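PDB 3OF7: guanine nucleotide exchange factor SRM1 from Saccharomyces cerevisiae, which promotes the exchange of GDP for GTP on the small GTPases GSP1 and GSP2, binds chromatin, and controls RNA metabolism and nuclear transport. Local coordinates for residues A[88-93]-A[97-102]; A[139-144]-A[193-198]; A[322-327]-A[342-347]; A[355-358]-A[364-367]. One frame throughout, in Å; residues are numbered along the deposited sequence.

Contact 1 of 4, residues A[88-93]-A[97-102]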
loop_
_atom_site.group_PDB
_atom_site.type_symbol
_atom_site.label_atom_id
_atom_site.label_comp_id
_atom_site.label_asym_id
_atom_site.label_seq_id
_atom_site.Cartn_x
_atom_site.Cartn_y
_atom_site.Cartn_z
ATOM N N VAL A 88 15.290 5.740 -8.756
ATOM C CA VAL A 88 13.857 5.821 -8.502
ATOM C C VAL A 88 13.104 6.277 -9.751
ATOM O O VAL A 88 13.390 7.347 -10.315
ATOM C CB VAL A 88 13.541 6.755 -7.300
ATOM C CG1 VAL A 88 12.040 6.799 -7.014
ATOM C CG2 VAL A 88 14.307 6.307 -6.052
ATOM N N TRP A 89 12.161 5.447 -10.186
ATOM C CA TRP A 89 11.289 5.749 -11.308
ATOM C C TRP A 89 9.939 6.194 -10.746
ATOM O O TRP A 89 9.532 5.750 -9.669
ATOM C CB TRP A 89 11.054 4.501 -12.150
ATOM C CG TRP A 89 12.270 3.902 -12.810
ATOM C CD1 TRP A 89 13.372 3.364 -12.197
ATOM C CD2 TRP A 89 12.478 3.751 -14.215
ATOM N NE1 TRP A 89 14.263 2.898 -13.145
ATOM C CE2 TRP A 89 13.734 3.120 -14.390
ATOM C CE3 TRP A 89 11.731 4.098 -15.349
ATOM C CZ2 TRP A 89 14.260 2.833 -15.659
ATOM C CZ3 TRP A 89 12.247 3.799 -16.607
ATOM C CH2 TRP A 89 13.500 3.178 -16.751
ATOM N N SER A 90 9.234 7.035 -11.498
ATOM C CA SER A 90 7.914 7.506 -11.079
ATOM C C SER A 90 7.004 7.736 -12.275
ATOM O O SER A 90 7.468 8.029 -13.388
ATOM C CB SER A 90 8.046 8.811 -10.284
ATOM O OG SER A 90 8.516 9.860 -11.116
ATOM N N TRP A 91 5.706 7.581 -12.040
ATOM C CA TRP A 91 4.686 7.953 -13.014
ATOM C C TRP A 91 3.368 8.164 -12.293
ATOM O O TRP A 91 3.176 7.667 -11.180
ATOM C CB TRP A 91 4.547 6.898 -14.121
ATOM C CG TRP A 91 3.979 5.577 -13.674
ATOM C CD1 TRP A 91 2.666 5.218 -13.672
ATOM C CD2 TRP A 91 4.709 4.436 -13.196
ATOM N NE1 TRP A 91 2.527 3.933 -13.217
ATOM C CE2 TRP A 91 3.765 3.429 -12.914
ATOM C CE3 TRP A 91 6.067 4.177 -12.961
ATOM C CZ2 TRP A 91 4.130 2.169 -12.420
ATOM C CZ3 TRP A 91 6.429 2.924 -12.467
ATOM C CH2 TRP A 91 5.464 1.944 -12.196
ATOM N N GLY A 92 2.470 8.907 -12.929
ATOM C CA GLY A 92 1.189 9.258 -12.336
ATOM C C GLY A 92 1.000 10.758 -12.289
ATOM O O GLY A 92 1.605 11.502 -13.075
ATOM N N CYS A 93 0.177 11.212 -11.351
ATOM C CA CYS A 93 -0.190 12.617 -11.294
ATOM C C CYS A 93 0.893 13.483 -10.634
ATOM O O CYS A 93 1.284 13.252 -9.486
ATOM C CB CYS A 93 -1.526 12.783 -10.576
ATOM S SG CYS A 93 -2.126 14.477 -10.633
ATOM N N GLY A 97 3.653 17.753 -7.312
ATOM C CA GLY A 97 5.062 17.372 -7.193
ATOM C C GLY A 97 5.391 15.925 -6.858
ATOM O O GLY A 97 6.564 15.587 -6.709
ATOM N N ALA A 98 4.388 15.056 -6.766
ATOM C CA ALA A 98 4.616 13.683 -6.270
ATOM C C ALA A 98 5.619 12.848 -7.083
ATOM O O ALA A 98 6.243 11.932 -6.539
ATOM C CB ALA A 98 3.290 12.920 -6.112
ATOM N N LEU A 99 5.770 13.149 -8.370
ATOM C CA LEU A 99 6.686 12.367 -9.215
ATOM C C LEU A 99 8.155 12.705 -8.967
ATOM O O LEU A 99 9.045 11.936 -9.348
ATOM C CB LEU A 99 6.345 12.501 -10.704
ATOM C CG LEU A 99 4.917 12.178 -11.162
ATOM C CD1 LEU A 99 4.875 12.146 -12.685
ATOM C CD2 LEU A 99 4.421 10.854 -10.572
ATOM N N GLY A 100 8.402 13.857 -8.345
ATOM C CA GLY A 100 9.762 14.289 -8.001
ATOM C C GLY A 100 10.656 14.555 -9.196
ATOM O O GLY A 100 11.883 14.417 -9.108
ATOM N N ARG A 101 10.040 14.919 -10.318
ATOM C CA ARG A 101 10.765 15.170 -11.565
ATOM C C ARG A 101 9.983 16.126 -12.463
ATOM O O ARG A 101 8.759 16.237 -12.354
ATOM C CB ARG A 101 11.078 13.855 -12.298
ATOM C CG ARG A 101 9.852 13.036 -12.712
ATOM C CD ARG A 101 10.268 11.718 -13.362
ATOM N NE ARG A 101 9.112 10.888 -13.722
ATOM C CZ ARG A 101 8.424 11.000 -14.855
ATOM N NH1 ARG A 101 8.765 11.905 -15.768
ATOM N NH2 ARG A 101 7.396 10.197 -15.085
ATOM N N ASP A 102 10.702 16.820 -13.339
ATOM C CA ASP A 102 10.105 17.816 -14.229
ATOM C C ASP A 102 9.259 17.162 -15.317
ATOM O O ASP A 102 9.771 16.385 -16.122
ATOM C CB ASP A 102 11.211 18.685 -14.851
ATOM C CG ASP A 102 10.668 19.886 -15.608
ATOM O OD1 ASP A 102 11.482 20.587 -16.248
ATOM O OD2 ASP A 102 9.443 20.136 -15.566
HETATM O O HOH W 1 1.348 15.304 -7.567
#
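Ser90 tucks its hydroxyl between its own backbone N and carbonyl carbon (chi1 66°); Arg101 places CG likewise (chi1 61°), then runs extended to NE, which lands beside that hydroxyl. Strand 88-92 is the third of four in an antiparallel blade of the RCC1-type beta-propeller. The segment 97-102 lies in the loop that follows it and makes a type I turn from Gly97 to Gly100. Arg101 grips Ser90 side-on with two nitrogens. NE donates to Ser90 OG at 2.9 Å, with a weak second bond to Ser90 O, while NH2 comes to Ser90 O at 2.8 Å from above the carbonyl plane. Ser90 OG in turn donates to Leu99 O, 2.8 Å away, in the carbonyl plane and on a lone pair. Accepting from one side chain and donating to a turn carbonyl fixes the rotation of this buried hydroxyl. NH2 also donates to Leu129 O, further along the chain. With the guanidinium gone, an alanine in place of Arg101 would probably leave the Ser90 carbonyl without that mate and its hydroxyl less firmly fixed. Leu99 lies against the strand's backbone, CD2 at 3.4 Å from Trp91 C and CD1 at 3.4 Å from Gly92 O. Where the strand ends, a water donates to Cys93 O at 2.8 Å and accepts from Ala98 N at 3.2 Å.

Contact 2 of 4, residues A[139-144]-A[193-198]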
loop_
_atom_site.group_PDB
_atom_site.type_symbol
_atom_site.label_atom_id
_atom_site.label_comp_id
_atom_site.label_asym_id
_atom_site.label_seq_id
_atom_site.Cartn_x
_atom_site.Cartn_y
_atom_site.Cartn_z
ATOM N N GLU A 139 21.133 12.715 -9.263
ATOM C CA GLU A 139 21.693 13.803 -8.463
ATOM C C GLU A 139 20.712 14.290 -7.411
ATOM O O GLU A 139 21.123 14.842 -6.400
ATOM C CB GLU A 139 22.127 14.980 -9.349
ATOM C CG GLU A 139 22.862 14.587 -10.624
ATOM C CD GLU A 139 21.917 14.378 -11.801
ATOM O OE1 GLU A 139 21.298 15.368 -12.259
ATOM O OE2 GLU A 139 21.805 13.226 -12.276
ATOM N N SER A 140 19.419 14.055 -7.645
ATOM C CA SER A 140 18.368 14.413 -6.691
ATOM C C SER A 140 18.473 13.635 -5.382
ATOM O O SER A 140 17.871 14.024 -4.380
ATOM C CB SER A 140 16.979 14.207 -7.304
ATOM O OG SER A 140 16.798 15.053 -8.425
ATOM N N PHE A 141 19.240 12.544 -5.395
ATOM C CA PHE A 141 19.467 11.750 -4.192
ATOM C C PHE A 141 20.953 11.679 -3.852
ATOM O O PHE A 141 21.628 10.724 -4.256
ATOM C CB PHE A 141 18.922 10.321 -4.347
ATOM C CG PHE A 141 17.452 10.248 -4.648
ATOM C CD1 PHE A 141 16.507 10.439 -3.642
ATOM C CD2 PHE A 141 17.011 9.940 -5.933
ATOM C CE1 PHE A 141 15.144 10.341 -3.915
ATOM C CE2 PHE A 141 15.643 9.850 -6.220
ATOM C CZ PHE A 141 14.710 10.056 -5.207
ATOM N N PRO A 142 21.469 12.678 -3.099
ATOM C CA PRO A 142 22.886 12.646 -2.684
ATOM C C PRO A 142 23.397 11.353 -2.018
ATOM O O PRO A 142 24.569 11.019 -2.201
ATOM C CB PRO A 142 22.996 13.841 -1.728
ATOM C CG PRO A 142 22.010 14.817 -2.268
ATOM C CD PRO A 142 20.830 13.954 -2.717
ATOM N N PRO A 143 22.558 10.634 -1.230
ATOM C CA PRO A 143 23.133 9.402 -0.685
ATOM C C PRO A 143 23.639 8.394 -1.728
ATOM O O PRO A 143 24.523 7.604 -1.410
ATOM C CB PRO A 143 21.979 8.805 0.128
ATOM C CG PRO A 143 21.223 10.009 0.593
ATOM C CD PRO A 143 21.268 10.951 -0.585
ATOM N N LEU A 144 23.108 8.436 -2.949
ATOM C CA LEU A 144 23.481 7.468 -3.981
ATOM C C LEU A 144 24.948 7.591 -4.398
ATOM O O LEU A 144 25.627 6.576 -4.602
ATOM C CB LEU A 144 22.575 7.575 -5.210
ATOM C CG LEU A 144 21.102 7.191 -5.014
ATOM C CD1 LEU A 144 20.314 7.459 -6.289
ATOM C CD2 LEU A 144 20.941 5.736 -4.567
ATOM N N LYS A 193 8.721 19.845 -4.927
ATOM C CA LYS A 193 8.732 19.288 -6.288
ATOM C C LYS A 193 9.886 18.313 -6.574
ATOM O O LYS A 193 9.817 17.526 -7.516
ATOM C CB LYS A 193 8.717 20.415 -7.331
ATOM C CG LYS A 193 7.410 21.205 -7.370
ATOM C CD LYS A 193 7.472 22.373 -8.347
ATOM C CE LYS A 193 6.113 23.049 -8.462
ATOM N NZ LYS A 193 6.192 24.363 -9.171
ATOM N N THR A 194 10.942 18.380 -5.772
ATOM C CA THR A 194 12.089 17.481 -5.924
ATOM C C THR A 194 12.383 16.788 -4.593
ATOM O O THR A 194 12.034 17.313 -3.538
ATOM C CB THR A 194 13.344 18.237 -6.427
ATOM O OG1 THR A 194 13.586 19.374 -5.587
ATOM C CG2 THR A 194 13.149 18.707 -7.874
ATOM N N PRO A 195 12.999 15.584 -4.636
ATOM C CA PRO A 195 13.373 14.900 -3.402
ATOM C C PRO A 195 14.137 15.809 -2.430
ATOM O O PRO A 195 15.000 16.577 -2.846
ATOM C CB PRO A 195 14.263 13.760 -3.901
ATOM C CG PRO A 195 13.690 13.423 -5.236
ATOM C CD PRO A 195 13.217 14.728 -5.824
ATOM N N TRP A 196 13.796 15.702 -1.149
ATOM C CA TRP A 196 14.264 16.624 -0.111
ATOM C C TRP A 196 14.548 15.835 1.151
ATOM O O TRP A 196 13.727 15.017 1.580
ATOM C CB TRP A 196 13.175 17.678 0.140
ATOM C CG TRP A 196 13.420 18.683 1.241
ATOM C CD1 TRP A 196 14.168 19.834 1.158
ATOM C CD2 TRP A 196 12.872 18.658 2.564
ATOM N NE1 TRP A 196 14.130 20.507 2.356
ATOM C CE2 TRP A 196 13.340 19.813 3.235
ATOM C CE3 TRP A 196 12.039 17.767 3.254
ATOM C CZ2 TRP A 196 12.999 20.103 4.557
ATOM C CZ3 TRP A 196 11.695 18.057 4.573
ATOM C CH2 TRP A 196 12.175 19.221 5.208
ATOM N N LYS A 197 15.718 16.075 1.747
ATOM C CA LYS A 197 16.115 15.373 2.958
ATOM C C LYS A 197 15.278 15.834 4.141
ATOM O O LYS A 197 15.218 17.036 4.441
ATOM C CB LYS A 197 17.607 15.591 3.254
ATOM C CG LYS A 197 18.139 14.706 4.368
ATOM C CD LYS A 197 19.601 15.009 4.698
ATOM C CE LYS A 197 20.048 14.209 5.913
ATOM N NZ LYS A 197 21.374 14.667 6.443
ATOM N N VAL A 198 14.614 14.885 4.793
ATOM C CA VAL A 198 13.792 15.192 5.955
ATOM C C VAL A 198 14.740 15.318 7.148
ATOM O O VAL A 198 15.527 14.409 7.394
ATOM C CB VAL A 198 12.724 14.103 6.207
ATOM C CG1 VAL A 198 11.866 14.436 7.425
ATOM C CG2 VAL A 198 11.845 13.924 4.970
HETATM O O HOH W 2 16.949 16.646 -4.489
#
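Ser140 and Pro195 bring their CA atoms to 6.0 Å where a short 3-10 segment, ending at Ser140, passes strand 195-197 close to Pro195, just after the chain has turned a corner at Thr194. The proline does most of the touching. Its ring fits against both Ser140 and Phe141, and the joint is small, with 146 Å² buried in all. Phe141 sets CG beside its backbone N, anti to the carbonyl carbon (chi1 -58°), and this swings the far end of the ring toward the strand although the CB itself does not point there. The phenyl crosses the proline at about a right angle and meets it obliquely: CZ lies 3.5 Å from Pro195 CG, and CE1 is equally near to Pro195 CB. These are purely apolar touches. Ser140 contributes its backbone, with its carbonyl O 3.6 Å from Pro195 CB, and more loosely its CB. The polar link is a water that donates to two carbonyl oxygens, Ser140 O at 2.8 Å and Pro195 O at 2.6 Å; both are acceptors, so a donor between them is what can join them. It ties the end of the 3-10 segment to the strand without a direct bond. Beyond Phe141 the chain enters a short, weakly bonded helix, 142-145, where Pro142 and Pro143 rest on Tyr170 of strand 169-177. Strand 195-197 pairs antiparallel with that same strand, through Trp196 and Ala171. The contact thus packs the connection leading from strand 134-135 toward strand 150-155 against the margin of the next propeller blade.

Contact 3 of 4, residues A[322-327]-A[342-347]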
loop_
_atom_site.group_PDB
_atom_site.type_symbol
_atom_site.label_atom_id
_atom_site.label_comp_id
_atom_site.label_asym_id
_atom_site.label_seq_id
_atom_site.Cartn_x
_atom_site.Cartn_y
_atom_site.Cartn_z
ATOM N N GLU A 322 -9.271 2.386 1.969
ATOM C CA GLU A 322 -10.010 3.468 2.622
ATOM C C GLU A 322 -10.829 2.964 3.822
ATOM O O GLU A 322 -10.776 3.545 4.917
ATOM C CB GLU A 322 -10.901 4.232 1.632
ATOM C CG GLU A 322 -11.489 5.497 2.261
ATOM C CD GLU A 322 -12.266 6.371 1.304
ATOM O OE1 GLU A 322 -12.700 5.900 0.231
ATOM O OE2 GLU A 322 -12.467 7.543 1.661
ATOM N N HIS A 323 -11.576 1.884 3.616
ATOM C CA HIS A 323 -12.543 1.439 4.624
ATOM C C HIS A 323 -12.485 -0.049 4.920
ATOM O O HIS A 323 -13.450 -0.611 5.451
ATOM C CB HIS A 323 -13.970 1.796 4.190
ATOM C CG HIS A 323 -14.205 3.261 3.995
ATOM N ND1 HIS A 323 -14.931 3.761 2.935
ATOM C CD2 HIS A 323 -13.848 4.330 4.746
ATOM C CE1 HIS A 323 -14.997 5.079 3.035
ATOM N NE2 HIS A 323 -14.344 5.449 4.125
ATOM N N HIS A 324 -11.367 -0.687 4.584
ATOM C CA HIS A 324 -11.183 -2.111 4.886
ATOM C C HIS A 324 -9.737 -2.423 5.207
ATOM O O HIS A 324 -8.833 -1.655 4.861
ATOM C CB HIS A 324 -11.672 -3.001 3.734
ATOM C CG HIS A 324 -10.789 -2.979 2.527
ATOM N ND1 HIS A 324 -10.106 -4.094 2.085
ATOM C CD2 HIS A 324 -10.479 -1.983 1.664
ATOM C CE1 HIS A 324 -9.418 -3.788 1.001
ATOM N NE2 HIS A 324 -9.633 -2.514 0.721
ATOM N N SER A 325 -9.529 -3.555 5.870
ATOM C CA SER A 325 -8.196 -3.983 6.250
ATOM C C SER A 325 -8.018 -5.464 5.994
ATOM O O SER A 325 -8.972 -6.224 6.096
ATOM C CB SER A 325 -7.963 -3.702 7.727
ATOM O OG SER A 325 -8.156 -2.325 7.978
ATOM N N LEU A 326 -6.786 -5.861 5.688
ATOM C CA LEU A 326 -6.473 -7.255 5.392
ATOM C C LEU A 326 -5.257 -7.697 6.187
ATOM O O LEU A 326 -4.184 -7.120 6.059
ATOM C CB LEU A 326 -6.217 -7.450 3.894
ATOM C CG LEU A 326 -7.307 -6.956 2.937
ATOM C CD1 LEU A 326 -6.817 -7.073 1.508
ATOM C CD2 LEU A 326 -8.622 -7.726 3.123
ATOM N N ILE A 327 -5.442 -8.721 7.009
ATOM C CA ILE A 327 -4.382 -9.187 7.894
ATOM C C ILE A 327 -3.945 -10.580 7.477
ATOM O O ILE A 327 -4.727 -11.526 7.534
ATOM C CB ILE A 327 -4.838 -9.176 9.367
ATOM C CG1 ILE A 327 -5.204 -7.746 9.794
ATOM C CG2 ILE A 327 -3.729 -9.745 10.274
ATOM C CD1 ILE A 327 -6.172 -7.672 10.980
ATOM N N MET A 342 -18.940 -2.451 -1.282
ATOM C CA MET A 342 -18.314 -2.762 -2.572
ATOM C C MET A 342 -17.533 -4.072 -2.480
ATOM O O MET A 342 -16.557 -4.277 -3.206
ATOM C CB MET A 342 -17.410 -1.609 -3.038
ATOM C CG MET A 342 -18.176 -0.318 -3.390
ATOM S SD MET A 342 -17.167 1.177 -3.618
ATOM C CE MET A 342 -17.413 2.009 -2.050
ATOM N N PHE A 343 -17.983 -4.946 -1.577
ATOM C CA PHE A 343 -17.373 -6.256 -1.355
ATOM C C PHE A 343 -15.902 -6.167 -0.949
ATOM O O PHE A 343 -15.130 -7.097 -1.209
ATOM C CB PHE A 343 -17.507 -7.153 -2.597
ATOM C CG PHE A 343 -18.932 -7.549 -2.942
ATOM C CD1 PHE A 343 -19.899 -7.724 -1.947
ATOM C CD2 PHE A 343 -19.279 -7.794 -4.268
ATOM C CE1 PHE A 343 -21.218 -8.111 -2.273
ATOM C CE2 PHE A 343 -20.592 -8.192 -4.612
ATOM C CZ PHE A 343 -21.557 -8.347 -3.600
ATOM N N GLU A 344 -15.517 -5.057 -0.308
ATOM C CA GLU A 344 -14.111 -4.810 0.023
ATOM C C GLU A 344 -13.515 -5.944 0.842
ATOM O O GLU A 344 -12.376 -6.349 0.599
ATOM C CB GLU A 344 -13.919 -3.465 0.748
ATOM C CG GLU A 344 -14.260 -2.236 -0.096
ATOM C CD GLU A 344 -15.697 -1.737 0.083
ATOM O OE1 GLU A 344 -16.625 -2.563 0.279
ATOM O OE2 GLU A 344 -15.897 -0.500 0.004
ATOM N N VAL A 345 -14.290 -6.463 1.799
ATOM C CA VAL A 345 -13.791 -7.499 2.715
ATOM C C VAL A 345 -13.723 -8.913 2.103
ATOM O O VAL A 345 -13.074 -9.799 2.666
ATOM C CB VAL A 345 -14.550 -7.510 4.072
ATOM C CG1 VAL A 345 -14.252 -6.220 4.832
ATOM C CG2 VAL A 345 -16.052 -7.675 3.853
ATOM N N GLY A 346 -14.383 -9.112 0.961
ATOM C CA GLY A 346 -14.257 -10.356 0.192
ATOM C C GLY A 346 -14.868 -11.579 0.855
ATOM O O GLY A 346 -14.376 -12.699 0.664
ATOM N N ILE A 347 -15.919 -11.351 1.646
ATOM C CA ILE A 347 -16.679 -12.424 2.303
ATOM C C ILE A 347 -18.020 -12.593 1.565
ATOM O O ILE A 347 -18.739 -11.610 1.354
ATOM C CB ILE A 347 -16.914 -12.117 3.812
ATOM C CG1 ILE A 347 -15.575 -11.937 4.546
ATOM C CG2 ILE A 347 -17.759 -13.211 4.473
ATOM C CD1 ILE A 347 -15.672 -11.215 5.877
#
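His324 lies with one ring face against the CB of Glu344, which sits 3.6 Å above the ring plane and is offset toward the rim. The CB is 4.0 Å from the ring centroid and 25° off the normal, a CH-pi contact made by the aliphatic root of the acid rather than by its carboxylate. From there Glu344 bends sharply at chi2 (94°) and carries its polar end away, leaving the carboxylate plane turned 46° from the imidazole. OE1 accepts from Met342 N at 2.8 Å, met from above the carboxylate plane, while OE2 is bound by His387 ND1. The propeller blade involved here is shared between sequence repeats: strand 324-329, its second, lies in RCC1 repeat 5, whereas the loop 342-347, following the third strand, belongs to repeat 6. In that loop a type I turn from Phe343 to Gly346 presents Glu344 and Val345 to the strand. Val345 adds a looser touch, CG1 to His324 CB at 4.3 Å. An alanine in place of His324 would probably open a gap over the Glu344 CB and leave the turn less firmly seated on the strand. The His324 side chain also touches Ser389, on strand 388-393 of the next blade.

Contact 4 of 4, residues A[355-358]-A[364-367]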
loop_
_atom_site.group_PDB
_atom_site.type_symbol
_atom_site.label_atom_id
_atom_site.label_comp_id
_atom_site.label_asym_id
_atom_site.label_seq_id
_atom_site.Cartn_x
_atom_site.Cartn_y
_atom_site.Cartn_z
ATOM N N TYR A 355 -21.859 -11.061 13.662
ATOM C CA TYR A 355 -21.471 -9.706 14.079
ATOM C C TYR A 355 -21.379 -8.717 12.903
ATOM O O TYR A 355 -20.936 -7.583 13.081
ATOM C CB TYR A 355 -20.164 -9.714 14.888
ATOM C CG TYR A 355 -19.022 -10.444 14.218
ATOM C CD1 TYR A 355 -18.793 -11.794 14.481
ATOM C CD2 TYR A 355 -18.171 -9.792 13.318
ATOM C CE1 TYR A 355 -17.752 -12.484 13.864
ATOM C CE2 TYR A 355 -17.117 -10.475 12.690
ATOM C CZ TYR A 355 -16.915 -11.821 12.972
ATOM O OH TYR A 355 -15.889 -12.524 12.371
ATOM N N THR A 356 -21.793 -9.151 11.715
ATOM C CA THR A 356 -21.891 -8.261 10.554
ATOM C C THR A 356 -22.804 -7.093 10.930
ATOM O O THR A 356 -23.890 -7.306 11.483
ATOM C CB THR A 356 -22.463 -9.000 9.318
ATOM O OG1 THR A 356 -21.559 -10.037 8.911
ATOM C CG2 THR A 356 -22.673 -8.055 8.147
ATOM N N TYR A 357 -22.352 -5.870 10.660
ATOM C CA TYR A 357 -23.155 -4.686 10.928
ATOM C C TYR A 357 -24.172 -4.462 9.816
ATOM O O TYR A 357 -23.812 -4.399 8.633
ATOM C CB TYR A 357 -22.284 -3.435 11.108
ATOM C CG TYR A 357 -23.070 -2.135 11.009
ATOM C CD1 TYR A 357 -23.850 -1.682 12.075
ATOM C CD2 TYR A 357 -23.053 -1.379 9.838
ATOM C CE1 TYR A 357 -24.584 -0.498 11.981
ATOM C CE2 TYR A 357 -23.778 -0.191 9.733
ATOM C CZ TYR A 357 -24.541 0.241 10.807
ATOM O OH TYR A 357 -25.255 1.415 10.691
ATOM N N LYS A 358 -25.439 -4.351 10.216
ATOM C CA LYS A 358 -26.540 -4.011 9.321
ATOM C C LYS A 358 -27.097 -2.655 9.746
ATOM O O LYS A 358 -27.236 -2.389 10.940
ATOM C CB LYS A 358 -27.647 -5.071 9.375
ATOM C CG LYS A 358 -27.294 -6.405 8.733
ATOM C CD LYS A 358 -28.449 -7.405 8.855
ATOM C CE LYS A 358 -27.954 -8.829 8.659
ATOM N NZ LYS A 358 -29.055 -9.849 8.647
ATOM N N ALA A 364 -26.490 -5.029 5.139
ATOM C CA ALA A 364 -25.190 -5.348 5.713
ATOM C C ALA A 364 -24.143 -4.406 5.118
ATOM O O ALA A 364 -23.927 -4.414 3.908
ATOM C CB ALA A 364 -24.838 -6.805 5.420
ATOM N N ARG A 365 -23.518 -3.586 5.967
ATOM C CA ARG A 365 -22.585 -2.546 5.502
ATOM C C ARG A 365 -21.134 -2.828 5.867
ATOM O O ARG A 365 -20.227 -2.286 5.230
ATOM C CB ARG A 365 -22.944 -1.169 6.085
ATOM C CG ARG A 365 -24.385 -0.685 5.884
ATOM C CD ARG A 365 -24.679 -0.091 4.502
ATOM N NE ARG A 365 -23.617 0.757 3.939
ATOM C CZ ARG A 365 -23.488 2.075 4.096
ATOM N NH1 ARG A 365 -24.341 2.771 4.836
ATOM N NH2 ARG A 365 -22.478 2.709 3.513
ATOM N N ALA A 366 -20.912 -3.637 6.906
ATOM C CA ALA A 366 -19.567 -3.826 7.463
ATOM C C ALA A 366 -19.377 -5.115 8.271
ATOM O O ALA A 366 -20.319 -5.637 8.866
ATOM C CB ALA A 366 -19.153 -2.605 8.313
ATOM N N VAL A 367 -18.138 -5.601 8.292
ATOM C CA VAL A 367 -17.731 -6.731 9.139
ATOM C C VAL A 367 -16.629 -6.193 10.049
ATOM O O VAL A 367 -15.479 -6.058 9.622
ATOM C CB VAL A 367 -17.229 -7.932 8.288
ATOM C CG1 VAL A 367 -16.783 -9.101 9.185
ATOM C CG2 VAL A 367 -18.319 -8.399 7.319
#
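A beta hairpin with a classic bulge joins strands 357-358 and 364-368, with Arg365 and Ala366 together facing Tyr357. Tyr357 and Ala366 form the antiparallel hydrogen-bonded pair. Tyr357 N donates to Ala366 O at 2.7 Å, but Tyr357 O is shared: Arg365 N gives it a 2.8 Å bond almost in line with the C=O, and Ala366 N a weak one of 3.5 Å. A CA-H...O contact from Ala364 CA, 3.4 Å from Tyr357 O, adds to the crowd round this oxygen. One residue on, the register has slipped, and Lys358 pairs with Ala364 in non-hydrogen-bonded fashion. Tyr357 and Ala366 share one face of the hairpin, Lys358 and Ala364 the other. The Tyr357 ring is swung anti to its own N (chi1 164°) and lies alongside Arg365, the two pointing the same way; Arg365 CB sits at the ring edge, 3.8 Å from Tyr357 CD2. Arg365 then bends at chi2 and chi3, and its NE makes a salt bridge with Asp341. Thr356 rests CG2 on Ala364 CB at 3.7 Å, its hydroxyl being bonded to Pro353 O. At the other end Tyr355 meets Val367 obliquely, CE2 to CG1 at 3.8 Å, while its OH is bonded to Thr371 OG1. Along its other edge the segment 364-367 makes backbone bonds from Arg365 to Leu340 and from Val367 to Gly338, just past strand 334-337, and the chain then runs on into strand 370-372, the fourth strand of that propeller blade.

Overall arrangement
The four contacts fall into two touching pairs on opposite sides of the propeller's centre. Contacts 1 and 2 have centres 13 Å apart and meet where Val88 CG2 packs on Phe141 CE2 at 3.8 Å. Contacts 3 and 4, with centres 12 Å apart, join through Ile347 CD1 and Val367 CG1 at 4.1 Å. Between the pairs, contacts 1 and 3 are about 29 Å apart centre to centre. They nonetheless echo each other: both use a type I turn after a blade's third strand, packed on a second-strand histidine (His78, His324) and weakly bonded through a turn carbonyl to a tryptophan, Trp172 or Trp401, of the following blade.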